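Local coordinates for Alr2269 protein (Nostoc sp., PDB 3MC9) that is a cyanobacterial Omp85 whose periplasmic POTRA domains are thought to receive polypeptides during outer-membrane beta-barrel biogenesis, at residues Q118-D123 and S131-P136. Residues are numbered along the deposited sequence; the frame is centred on the assembly and turned at random.
Sequences QASPED and SFIVQP
The beta hairpin of strands 114-124 and 127-136 joins Q118, A119 and S120 antiparallel to I133, F132 and S131. Q118 and I133 form a hydrogen-bonded pair: I133 N reaches Q118 O at 2.9 Å, and Q118 N donates in return to I133 O. S120 and S131 make the second such pair, where S120 N to S131 O, at 2.7 Å, is nearly straight, with 173° at the hydrogen. Between them A119 and F132 are a non-hydrogen-bonded pair, flanked by CA-H...O contacts from F132 CA to Q118 O and from A119 CA to S131 O.

A119 and F132 share the face turned to helix 98-110, where A119 meets I105 and the buried F132 side chain meets I108. In F132, chi1 of -70° sets CG anti to the carbonyl carbon and beside the backbone N, which carries the ring to where A119 CB lies obliquely against it, 4.0 Å from F132 CE1. Both apolar side chains suit the helix-facing side of the sheet, the phenylalanine supplying the larger surface.

The other face, with Q118, S120, S131 and I133, is partly exposed and mixes polar and apolar groups. I133 CD1 rests on S120 CB at 3.7 Å, while the aliphatic part of Q118 puts CG 4.0 Å from I133 CB. Glutamine suits this partly exposed face because its methylenes pack while its amide meets water: a water accepts from Q118 NE2 and lies 3.0 Å from I133 O, to which it can donate. A second water bridges S120 O and S131 OG, 2.8 Å from the hydroxyl, as a short polar serine side chain permits. Nearer the turn, E122 forms a salt bridge with R129. Strand 114-124 is outermost in its sheet, and this edge hairpin, with helices packed on one face, is characteristic of the POTRA fold.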
loop_
_atom_site.group_PDB
_atom_site.type_symbol
_atom_site.label_atom_id
_atom_site.label_comp_id
_atom_site.label_asym_id
_atom_site.label_seq_id
_atom_site.Cartn_x
_atom_site.Cartn_y
_atom_site.Cartn_z
ATOM N N GLN A 118 -6.854 2.163 -9.408
ATOM C CA GLN A 118 -7.005 2.987 -10.594
ATOM C C GLN A 118 -8.352 3.693 -10.616
ATOM O O GLN A 118 -9.289 3.283 -9.938
ATOM C CB GLN A 118 -6.834 2.138 -11.853
ATOM C CG GLN A 118 -7.697 0.895 -11.886
ATOM C CD GLN A 118 -7.417 0.005 -13.098
ATOM O OE1 GLN A 118 -7.954 0.226 -14.190
ATOM N NE2 GLN A 118 -6.591 -1.010 -12.904
ATOM N N ALA A 119 -8.424 4.751 -11.410
ATOM C CA ALA A 119 -9.665 5.462 -11.667
ATOM C C ALA A 119 -10.083 5.199 -13.107
ATOM O O ALA A 119 -9.295 5.402 -14.052
ATOM C CB ALA A 119 -9.491 6.925 -11.437
ATOM N N SER A 120 -11.323 4.741 -13.262
ATOM C CA SER A 120 -11.923 4.500 -14.567
ATOM C C SER A 120 -13.135 5.453 -14.754
ATOM O O SER A 120 -14.145 5.296 -14.078
ATOM C CB SER A 120 -12.342 3.029 -14.650
ATOM O OG SER A 120 -12.877 2.709 -15.923
ATOM N N PRO A 121 -13.017 6.461 -15.634
ATOM C CA PRO A 121 -14.118 7.403 -15.883
ATOM C C PRO A 121 -14.999 7.091 -17.108
ATOM O O PRO A 121 -14.486 6.799 -18.195
ATOM C CB PRO A 121 -13.395 8.744 -16.094
ATOM C CG PRO A 121 -12.035 8.403 -16.572
ATOM C CD PRO A 121 -11.766 6.925 -16.259
ATOM N N GLU A 122 -16.316 7.188 -16.920
ATOM C CA GLU A 122 -17.289 6.913 -17.990
ATOM C C GLU A 122 -18.163 8.149 -18.150
ATOM O O GLU A 122 -18.923 8.525 -17.240
ATOM C CB GLU A 122 -18.132 5.663 -17.672
ATOM C CG GLU A 122 -19.021 5.174 -18.808
ATOM C CD GLU A 122 -20.058 4.149 -18.350
ATOM O OE1 GLU A 122 -20.927 4.501 -17.526
ATOM O OE2 GLU A 122 -20.006 2.988 -18.819
ATOM N N ASP A 123 -18.023 8.813 -19.290
ATOM C CA ASP A 123 -18.776 10.028 -19.544
ATOM C C ASP A 123 -20.232 9.680 -19.844
ATOM O O ASP A 123 -20.530 8.676 -20.517
ATOM C CB ASP A 123 -18.177 10.791 -20.726
ATOM C CG ASP A 123 -18.625 12.252 -20.783
ATOM O OD1 ASP A 123 -18.949 12.873 -19.743
ATOM O OD2 ASP A 123 -18.636 12.798 -21.897
ATOM N N SER A 131 -15.246 5.345 -11.528
ATOM C CA SER A 131 -15.033 4.101 -10.807
ATOM C C SER A 131 -13.610 4.025 -10.263
ATOM O O SER A 131 -12.635 4.127 -11.010
ATOM C CB SER A 131 -15.349 2.904 -11.707
ATOM O OG SER A 131 -16.748 2.785 -11.883
ATOM N N PHE A 132 -13.498 3.888 -8.950
ATOM C CA PHE A 132 -12.218 3.617 -8.315
ATOM C C PHE A 132 -12.180 2.119 -8.140
ATOM O O PHE A 132 -13.008 1.552 -7.416
ATOM C CB PHE A 132 -12.075 4.342 -6.983
ATOM C CG PHE A 132 -11.936 5.834 -7.127
ATOM C CD1 PHE A 132 -10.736 6.400 -7.559
ATOM C CD2 PHE A 132 -13.011 6.670 -6.864
ATOM C CE1 PHE A 132 -10.611 7.774 -7.714
ATOM C CE2 PHE A 132 -12.897 8.039 -7.016
ATOM C CZ PHE A 132 -11.695 8.598 -7.451
ATOM N N ILE A 133 -11.253 1.477 -8.841
ATOM C CA ILE A 133 -11.132 0.030 -8.806
ATOM C C ILE A 133 -9.902 -0.300 -7.989
ATOM O O ILE A 133 -8.790 0.123 -8.301
ATOM C CB ILE A 133 -11.077 -0.563 -10.230
ATOM C CG1 ILE A 133 -12.357 -0.185 -10.984
ATOM C CG2 ILE A 133 -10.917 -2.096 -10.178
ATOM C CD1 ILE A 133 -12.166 0.027 -12.460
ATOM N N VAL A 134 -10.113 -1.033 -6.905
ATOM C CA VAL A 134 -9.070 -1.244 -5.927
ATOM C C VAL A 134 -8.902 -2.739 -5.679
ATOM O O VAL A 134 -9.862 -3.502 -5.770
ATOM C CB VAL A 134 -9.385 -0.511 -4.616
ATOM C CG1 VAL A 134 -9.644 0.982 -4.879
ATOM C CG2 VAL A 134 -10.576 -1.141 -3.902
ATOM N N GLN A 135 -7.674 -3.143 -5.385
ATOM C CA GLN A 135 -7.346 -4.534 -5.100
ATOM C C GLN A 135 -6.818 -4.570 -3.687
ATOM O O GLN A 135 -5.704 -4.115 -3.432
ATOM C CB GLN A 135 -6.298 -5.057 -6.083
ATOM C CG GLN A 135 -5.952 -6.545 -5.934
ATOM C CD GLN A 135 -7.166 -7.457 -5.751
ATOM O OE1 GLN A 135 -7.302 -8.100 -4.715
ATOM N NE2 GLN A 135 -8.036 -7.525 -6.753
ATOM N N PRO A 136 -7.636 -5.062 -2.743
ATOM C CA PRO A 136 -7.161 -5.144 -1.369
ATOM C C PRO A 136 -5.887 -5.977 -1.254
ATOM O O PRO A 136 -5.699 -6.941 -1.998
ATOM C CB PRO A 136 -8.319 -5.827 -0.627
ATOM C CG PRO A 136 -9.512 -5.616 -1.481
ATOM C CD PRO A 136 -9.030 -5.513 -2.883
HETATM O O HOH W 1 -6.839 -1.595 -9.772
HETATM O O HOH W 2 -17.089 4.476 -14.100
#